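Local coordinates for protein post-proline cleaving enzyme (Rickettsia typhi, PDB 4HVT) that probably cleaves oligopeptides on the carboxyl side of proline, as a serine peptidase of the prolyl oligopeptidase family, at residues N553-P557 with E558-I562; T577-P580 with E581-G584; I696-Y699 with T700-N704; L466-K469 with K470-F474. All coordinates share one frame; numbering follows the deposited sequence.

In the fold
All four contacts are local ones in the alpha/beta-hydrolase part of the chain. Contacts 1 and 2 lie 11 Å apart (centres) and are joined by a probable hydrogen bond from G584 N to L560 O, 2.7 Å, where strands 560-565 and 585-589 begin to pair. Contact 4 is 13 Å from contact 1 (centres); I554 packs on L466 and F474. Contact 3, centred 16 Å from contact 1, covers the sheet from helix 688-706, its F702 touching G561 and I562. Contacts 2 and 4 are far apart, nearest atoms about 14 Å. Strand 560-565 leads from contact 1 to G564, S566 and G568, which fit a nucleophile elbow; S566, H682 and D649 probably form the catalytic triad.

Contact 1: residues N553-P557 with E558-I562; sequences NITSP and EYLGI
The carbonyl oxygen of S556 accepts the backbone N-H of Y559, with S556 O to Y559 N at 2.8 Å. One residue on, L560 N bonds P557 O at 3.2 Å. These i to i+3 bonds make the short 3-10 turn that leads into strand 560-565. The side chains before the turn lie against Y559. T555 OG1 comes within 3.3 Å of Y559 CB. T555 CG2 lies 4.1 Å from L560 CB, the two side chains crossing at about a right angle. The S556 hydroxyl sits at the edge of the Y559 ring and near its plane, OG to CD2 3.4 Å. Its chi1 of 62° sets OG between the backbone N and the carbonyl carbon, on the side where the ring lies. Neither hydroxyl depends on the turn for its polar partner: T555 OG1 bonds N478 O, and S556 OG bonds G476 O. They tie this loop to the chain just before strand 480-483. Upstream, N553, with positive phi, is the C-prime residue of the Schellman motif that ends helix 536-551. The turn thus carries the chain from that helix into the central sheet, where L560 packs on T480 and L482 of strand 480-483 and on F583.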
# COMPACT_ATOMS: atom_id res chain seq x y z
N ASN A 553 -16.38 -28.65 0.09
CA ASN A 553 -15.76 -29.34 -1.03
C ASN A 553 -15.39 -28.49 -2.23
O ASN A 553 -15.42 -28.94 -3.39
CB ASN A 553 -16.62 -30.54 -1.46
CG ASN A 553 -16.41 -31.71 -0.52
OD1 ASN A 553 -15.38 -32.40 -0.58
ND2 ASN A 553 -17.36 -31.91 0.38
N ILE A 554 -14.97 -27.27 -1.93
CA ILE A 554 -14.30 -26.46 -2.89
C ILE A 554 -12.90 -27.02 -3.07
O ILE A 554 -12.42 -27.13 -4.20
CB ILE A 554 -14.29 -24.98 -2.45
CG1 ILE A 554 -15.74 -24.47 -2.47
CG2 ILE A 554 -13.38 -24.16 -3.37
CD1 ILE A 554 -15.95 -23.21 -1.70
N THR A 555 -12.23 -27.34 -1.97
CA THR A 555 -10.86 -27.81 -2.03
C THR A 555 -10.62 -28.77 -0.87
O THR A 555 -11.57 -29.13 -0.15
CB THR A 555 -9.88 -26.62 -2.04
OG1 THR A 555 -8.56 -27.03 -2.44
CG2 THR A 555 -9.84 -25.94 -0.71
N SER A 556 -9.37 -29.21 -0.75
CA SER A 556 -8.91 -30.06 0.32
C SER A 556 -7.44 -29.65 0.61
O SER A 556 -6.81 -28.94 -0.20
CB SER A 556 -9.05 -31.53 -0.07
OG SER A 556 -8.26 -31.87 -1.19
N PRO A 557 -6.91 -30.06 1.76
CA PRO A 557 -5.57 -29.58 2.14
C PRO A 557 -4.51 -29.74 1.07
O PRO A 557 -3.71 -28.83 0.84
CB PRO A 557 -5.23 -30.46 3.35
CG PRO A 557 -6.55 -30.64 4.00
CD PRO A 557 -7.52 -30.83 2.86
N GLU A 558 -4.57 -30.85 0.36
CA GLU A 558 -3.61 -31.13 -0.70
C GLU A 558 -3.64 -30.15 -1.86
O GLU A 558 -2.62 -30.01 -2.55
CB GLU A 558 -3.82 -32.58 -1.18
CG GLU A 558 -3.69 -32.88 -2.65
CD GLU A 558 -3.97 -34.35 -2.92
OE1 GLU A 558 -4.21 -35.08 -1.94
OE2 GLU A 558 -3.96 -34.79 -4.08
N TYR A 559 -4.78 -29.48 -2.04
CA TYR A 559 -5.00 -28.60 -3.14
C TYR A 559 -5.06 -27.13 -2.69
O TYR A 559 -5.29 -26.27 -3.54
CB TYR A 559 -6.30 -28.99 -3.87
CG TYR A 559 -6.18 -30.28 -4.65
CD1 TYR A 559 -5.69 -30.25 -5.94
CD2 TYR A 559 -6.52 -31.50 -4.10
CE1 TYR A 559 -5.57 -31.37 -6.68
CE2 TYR A 559 -6.38 -32.66 -4.84
CZ TYR A 559 -5.89 -32.56 -6.13
OH TYR A 559 -5.73 -33.63 -6.96
N LEU A 560 -4.89 -26.89 -1.38
CA LEU A 560 -5.09 -25.54 -0.80
C LEU A 560 -3.76 -24.84 -0.56
O LEU A 560 -2.93 -25.25 0.29
CB LEU A 560 -5.92 -25.61 0.49
CG LEU A 560 -6.11 -24.26 1.17
CD1 LEU A 560 -6.73 -23.21 0.22
CD2 LEU A 560 -6.89 -24.40 2.49
N GLY A 561 -3.57 -23.72 -1.27
CA GLY A 561 -2.40 -22.89 -1.02
C GLY A 561 -2.79 -21.54 -0.44
O GLY A 561 -3.90 -21.07 -0.61
N ILE A 562 -1.86 -21.01 0.35
CA ILE A 562 -2.10 -19.79 1.04
C ILE A 562 -0.95 -18.83 0.73
O ILE A 562 0.18 -19.26 0.53
CB ILE A 562 -2.26 -19.96 2.57
CG1 ILE A 562 -1.06 -20.67 3.19
CG2 ILE A 562 -3.57 -20.69 2.88
CD1 ILE A 562 -1.11 -20.62 4.73

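Contact 2: residues T577-P580 with E581-G584; sequences TQRP and ELFG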
# COMPACT_ATOMS: atom_id res chain seq x y z
N THR A 577 2.58 -23.15 10.53
CA THR A 577 3.17 -23.76 11.71
C THR A 577 2.10 -24.21 12.75
O THR A 577 2.29 -25.20 13.41
CB THR A 577 4.28 -22.89 12.36
OG1 THR A 577 3.77 -21.59 12.69
CG2 THR A 577 5.51 -22.74 11.40
N GLN A 578 1.00 -23.49 12.94
CA GLN A 578 -0.09 -23.98 13.81
C GLN A 578 -0.97 -25.05 13.25
O GLN A 578 -1.46 -25.95 13.99
CB GLN A 578 -0.99 -22.80 14.19
CG GLN A 578 -0.36 -21.89 15.13
CD GLN A 578 -1.30 -20.83 15.65
OE1 GLN A 578 -2.39 -20.66 15.15
NE2 GLN A 578 -0.89 -20.15 16.68
N ARG A 579 -1.20 -24.99 11.94
CA ARG A 579 -2.16 -25.85 11.30
C ARG A 579 -1.63 -26.46 9.98
O ARG A 579 -2.25 -26.33 8.89
CB ARG A 579 -3.47 -25.09 11.10
CG ARG A 579 -4.15 -24.62 12.37
CD ARG A 579 -4.72 -25.75 13.23
NE ARG A 579 -5.73 -26.54 12.58
CZ ARG A 579 -7.02 -26.22 12.45
NH1 ARG A 579 -7.50 -25.06 12.93
NH2 ARG A 579 -7.82 -27.07 11.79
N PRO A 580 -0.46 -27.12 10.06
CA PRO A 580 0.18 -27.57 8.84
C PRO A 580 -0.72 -28.51 8.00
O PRO A 580 -0.66 -28.52 6.74
CB PRO A 580 1.41 -28.31 9.35
CG PRO A 580 1.13 -28.66 10.81
CD PRO A 580 0.30 -27.49 11.28
N GLU A 581 -1.59 -29.23 8.68
CA GLU A 581 -2.44 -30.21 8.04
C GLU A 581 -3.57 -29.65 7.19
O GLU A 581 -4.24 -30.40 6.46
CB GLU A 581 -3.01 -31.15 9.11
CG GLU A 581 -4.21 -30.57 9.90
CD GLU A 581 -3.86 -29.56 10.99
OE1 GLU A 581 -2.68 -29.32 11.32
OE2 GLU A 581 -4.82 -29.01 11.57
N LEU A 582 -3.81 -28.34 7.29
CA LEU A 582 -4.85 -27.67 6.51
C LEU A 582 -4.42 -27.29 5.10
O LEU A 582 -5.29 -26.98 4.23
CB LEU A 582 -5.30 -26.41 7.23
CG LEU A 582 -6.29 -26.55 8.39
CD1 LEU A 582 -6.70 -25.16 8.79
CD2 LEU A 582 -7.51 -27.38 8.08
N PHE A 583 -3.11 -27.23 4.86
CA PHE A 583 -2.55 -26.58 3.66
C PHE A 583 -1.60 -27.43 2.88
O PHE A 583 -0.94 -28.38 3.42
CB PHE A 583 -1.81 -25.27 4.06
CG PHE A 583 -2.58 -24.45 4.98
CD1 PHE A 583 -3.70 -23.76 4.51
CD2 PHE A 583 -2.21 -24.33 6.31
CE1 PHE A 583 -4.48 -23.00 5.35
CE2 PHE A 583 -3.00 -23.59 7.16
CZ PHE A 583 -4.10 -22.92 6.70
N GLY A 584 -1.57 -27.18 1.59
CA GLY A 584 -0.69 -27.92 0.67
C GLY A 584 0.49 -27.11 0.12
O GLY A 584 1.46 -27.69 -0.39
O HOH W 1 -2.45 -28.69 14.07
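R579 and E581 form a salt bridge, R579 NE to E581 OE2 at 2.8 Å. The bond is almost straight, 175° at the hydrogen. E581 OE2 lies in the guanidinium plane of R579 and is approached on the syn side of the carboxylate, 24° out of the carboxylate plane. E581 reaches back because chi1 is 79° and its chain bends again at chi2. Its other oxygen, OE1, takes a hydrogen from a water 2.8 Å away. That water also donates to Q578 O, so both carboxylate oxygens are engaged. R579 NH2 has its own partner, a salt bridge to E547 of helix 536-551, and F543 of that helix makes a cation-pi contact with R579. L582 CD1 lies over one guanidinium face, 3.7 Å above its plane. R579 is the first residue to leave helical angles after helix 567-578. A 3-10 turn follows and leads towards strand 585-589, part of the helix-to-strand connection of the alpha/beta-hydrolase sheet. In this turn L582 N bonds R579 O at 3.0 Å, and F583 N makes a weak bond to P580 O. The F583 ring comes obliquely to R579 O, with CD2 at 3.3 Å, and packs against L560 and I562 of strand 560-565.

Contact 3: residues I696-Y699 with T700-N704; sequences INLY and TFFAN
L698 lies alongside F702 one helical turn later, both side chains pointing the same way. Its CD2 branch meets the edge of the F702 ring, near the ring plane, with L698 CD2 to F702 CD2 at 3.7 Å. The same methyl stands over one face of the Y699 ring, offset toward its rim. F701 CD2 covers one face of F702, 3.9 Å above the plane and over its centre. L698 CG is anti to the backbone N, chi1 -171°, and a chi2 of 137°, away from the usual rotamers, carries CD2 forward to F702. On another side of the helix, T700 grips the carbonyl of I696 twice. T700 OG1 donates to I696 O at 2.6 Å. T700 N reaches I696 O at 3.0 Å, from the opposite face of the carbonyl plane. The threonine hydroxyl is therefore satisfied within its own helix, although the residue is buried. It sits beside I696, whose CG2 is 4.0 Å from T700 OG1. Around them, I696 and T700 face helix 56-67, and Y699 packs on helix 498-505. L698 and F702 rest on strand 585-589. N697 gives its ND2 to E47. The regular i to i+4 backbone bonds, such as A703 N to Y699 O at 2.9 Å, mark an alpha-helix. Helix 688-706 is the C-terminal helix packed on the central sheet, as in the alpha/beta-hydrolase fold.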
# COMPACT_ATOMS: atom_id res chain seq x y z
N ILE A 696 6.28 -15.11 -12.26
CA ILE A 696 6.50 -16.39 -12.93
C ILE A 696 6.97 -17.44 -11.94
O ILE A 696 6.53 -18.59 -11.98
CB ILE A 696 7.52 -16.26 -14.10
CG1 ILE A 696 6.96 -15.39 -15.23
CG2 ILE A 696 7.95 -17.61 -14.61
CD1 ILE A 696 8.10 -14.75 -16.02
N ASN A 697 7.92 -17.07 -11.08
CA ASN A 697 8.42 -18.00 -10.06
C ASN A 697 7.32 -18.39 -9.09
O ASN A 697 7.12 -19.61 -8.81
CB ASN A 697 9.57 -17.38 -9.35
CG ASN A 697 10.84 -17.37 -10.17
OD1 ASN A 697 11.02 -18.22 -11.06
ND2 ASN A 697 11.76 -16.42 -9.87
N LEU A 698 6.57 -17.39 -8.64
CA LEU A 698 5.51 -17.64 -7.67
C LEU A 698 4.39 -18.53 -8.21
O LEU A 698 3.94 -19.46 -7.52
CB LEU A 698 4.96 -16.29 -7.16
CG LEU A 698 4.01 -16.45 -5.97
CD1 LEU A 698 4.22 -15.43 -4.88
CD2 LEU A 698 2.60 -16.42 -6.53
N TYR A 699 3.94 -18.21 -9.41
CA TYR A 699 2.82 -18.97 -10.03
C TYR A 699 3.27 -20.34 -10.53
O TYR A 699 2.48 -21.26 -10.49
CB TYR A 699 2.04 -18.14 -11.06
CG TYR A 699 1.06 -17.26 -10.37
CD1 TYR A 699 -0.13 -17.77 -9.84
CD2 TYR A 699 1.31 -15.92 -10.23
CE1 TYR A 699 -1.01 -16.96 -9.18
CE2 TYR A 699 0.43 -15.11 -9.56
CZ TYR A 699 -0.72 -15.62 -9.04
OH TYR A 699 -1.59 -14.79 -8.37
N THR A 700 4.55 -20.50 -10.88
CA THR A 700 5.06 -21.81 -11.23
C THR A 700 5.03 -22.66 -9.96
O THR A 700 4.56 -23.80 -10.00
CB THR A 700 6.45 -21.73 -11.88
OG1 THR A 700 6.38 -20.94 -13.07
CG2 THR A 700 6.97 -23.15 -12.21
N PHE A 701 5.47 -22.08 -8.84
CA PHE A 701 5.50 -22.78 -7.55
C PHE A 701 4.09 -23.33 -7.21
O PHE A 701 3.93 -24.48 -6.83
CB PHE A 701 6.08 -21.86 -6.43
CG PHE A 701 5.79 -22.34 -5.05
CD1 PHE A 701 6.53 -23.38 -4.47
CD2 PHE A 701 4.79 -21.77 -4.31
CE1 PHE A 701 6.26 -23.79 -3.18
CE2 PHE A 701 4.49 -22.21 -3.04
CZ PHE A 701 5.22 -23.22 -2.48
N PHE A 702 3.07 -22.49 -7.32
CA PHE A 702 1.73 -22.89 -6.89
C PHE A 702 1.13 -23.84 -7.87
O PHE A 702 0.43 -24.76 -7.48
CB PHE A 702 0.84 -21.66 -6.69
CG PHE A 702 0.99 -21.04 -5.32
CD1 PHE A 702 0.67 -21.77 -4.20
CD2 PHE A 702 1.33 -19.67 -5.18
CE1 PHE A 702 0.75 -21.23 -2.93
CE2 PHE A 702 1.41 -19.13 -3.93
CZ PHE A 702 1.13 -19.91 -2.80
N ALA A 703 1.37 -23.59 -9.15
CA ALA A 703 0.77 -24.44 -10.19
C ALA A 703 1.33 -25.85 -10.03
O ALA A 703 0.58 -26.85 -10.12
CB ALA A 703 1.09 -23.91 -11.55
N ASN A 704 2.62 -25.94 -9.76
CA ASN A 704 3.26 -27.23 -9.61
C ASN A 704 2.88 -27.94 -8.29
O ASN A 704 2.64 -29.16 -8.29
CB ASN A 704 4.77 -27.05 -9.72
CG ASN A 704 5.53 -28.34 -9.57
OD1 ASN A 704 5.75 -29.12 -10.57
ND2 ASN A 704 5.96 -28.60 -8.35

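Contact 4: residues L466-K469 with K470-F474; sequences LVYK and KGIKF
The ring of F474 turns its edge to the face of Y468, a T-shaped pair with planes at 84° and centroids 5.3 Å apart. F474 CZ does the touching. It stands 3.7 Å from Y468 CZ, above the tyrosine ring but offset toward its rim. I472 fills in nearer the backbone: its CD1 reaches Y468 CB at 3.8 Å, and its CG1 comes to Y468 CD2 obliquely, also at 3.8 Å. With chi1 at 59° the Y468 ring leans over its own backbone and faces the residues that follow. What brings them back is a type II beta turn from K469 to I472. I472 N closes it with a weak bond to K469 O, 3.4 Å long. G471, with phi 105°, takes the third position of the turn, where type II turns usually have glycine. The turn ends strand 461-469, the second strand of the mixed sheet of the alpha/beta-hydrolase fold, and starts the loop toward strand 480-483. Farther out, strands on both sides hold Y468 in place: its backbone pairs with V448 and its side chain packs on V510. Y468 OH has a weak bond to E450. The two lysines of the turn extend outward, K469 NZ to K506 O and K470 NZ, weakly, to E445 O. N478 ND2 bonds K473 O and so ties down the chain just before F474.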
# COMPACT_ATOMS: atom_id res chain seq x y z
N LEU A 466 -15.04 -15.43 -3.09
CA LEU A 466 -14.73 -16.65 -3.76
C LEU A 466 -14.93 -16.44 -5.28
O LEU A 466 -16.01 -15.99 -5.70
CB LEU A 466 -15.70 -17.71 -3.27
CG LEU A 466 -15.68 -19.03 -4.01
CD1 LEU A 466 -14.39 -19.82 -3.87
CD2 LEU A 466 -16.87 -19.88 -3.53
N VAL A 467 -13.90 -16.72 -6.09
CA VAL A 467 -13.97 -16.58 -7.55
C VAL A 467 -13.55 -17.91 -8.19
O VAL A 467 -12.53 -18.52 -7.82
CB VAL A 467 -13.02 -15.48 -8.07
CG1 VAL A 467 -12.96 -15.44 -9.60
CG2 VAL A 467 -13.49 -14.14 -7.56
N TYR A 468 -14.35 -18.38 -9.14
CA TYR A 468 -14.06 -19.65 -9.80
C TYR A 468 -14.59 -19.63 -11.23
O TYR A 468 -15.37 -18.74 -11.65
CB TYR A 468 -14.61 -20.88 -9.03
CG TYR A 468 -16.10 -20.90 -8.78
CD1 TYR A 468 -16.66 -20.36 -7.62
CD2 TYR A 468 -16.94 -21.51 -9.70
CE1 TYR A 468 -18.04 -20.42 -7.41
CE2 TYR A 468 -18.30 -21.56 -9.48
CZ TYR A 468 -18.84 -21.04 -8.32
OH TYR A 468 -20.22 -21.08 -8.18
N LYS A 469 -14.11 -20.60 -11.99
CA LYS A 469 -14.57 -20.72 -13.39
C LYS A 469 -15.86 -21.56 -13.46
O LYS A 469 -15.97 -22.59 -12.82
CB LYS A 469 -13.44 -21.35 -14.21
CG LYS A 469 -13.60 -21.17 -15.71
CD LYS A 469 -12.45 -21.86 -16.44
CE LYS A 469 -12.52 -21.70 -17.96
NZ LYS A 469 -11.19 -21.90 -18.61
N LYS A 470 -16.86 -21.12 -14.21
CA LYS A 470 -18.09 -21.89 -14.31
C LYS A 470 -17.79 -23.28 -14.86
O LYS A 470 -16.96 -23.46 -15.77
CB LYS A 470 -19.11 -21.19 -15.18
CG LYS A 470 -19.81 -20.04 -14.49
CD LYS A 470 -20.77 -19.32 -15.40
CE LYS A 470 -21.21 -18.01 -14.79
NZ LYS A 470 -22.28 -17.40 -15.62
N GLY A 471 -18.43 -24.27 -14.25
CA GLY A 471 -18.26 -25.64 -14.70
C GLY A 471 -17.38 -26.48 -13.82
O GLY A 471 -17.36 -27.69 -13.99
N ILE A 472 -16.66 -25.90 -12.86
CA ILE A 472 -15.87 -26.76 -11.97
C ILE A 472 -16.77 -27.63 -11.08
O ILE A 472 -17.91 -27.29 -10.81
CB ILE A 472 -14.84 -25.98 -11.12
CG1 ILE A 472 -15.52 -25.05 -10.13
CG2 ILE A 472 -13.88 -25.24 -12.02
CD1 ILE A 472 -14.58 -24.70 -9.01
N LYS A 473 -16.27 -28.76 -10.63
CA LYS A 473 -17.01 -29.56 -9.68
C LYS A 473 -16.57 -29.29 -8.26
O LYS A 473 -15.37 -29.00 -8.04
CB LYS A 473 -16.78 -31.02 -10.01
CG LYS A 473 -17.31 -31.32 -11.40
CD LYS A 473 -17.53 -32.76 -11.65
CE LYS A 473 -16.22 -33.51 -11.84
NZ LYS A 473 -16.56 -34.80 -12.49
N PHE A 474 -17.52 -29.34 -7.32
CA PHE A 474 -17.20 -29.16 -5.93
C PHE A 474 -16.97 -30.52 -5.30
O PHE A 474 -17.76 -30.97 -4.47
CB PHE A 474 -18.26 -28.35 -5.20
CG PHE A 474 -18.39 -26.95 -5.72
CD1 PHE A 474 -17.33 -26.09 -5.66
CD2 PHE A 474 -19.58 -26.53 -6.33
CE1 PHE A 474 -17.44 -24.81 -6.14
CE2 PHE A 474 -19.69 -25.25 -6.81
CZ PHE A 474 -18.62 -24.40 -6.71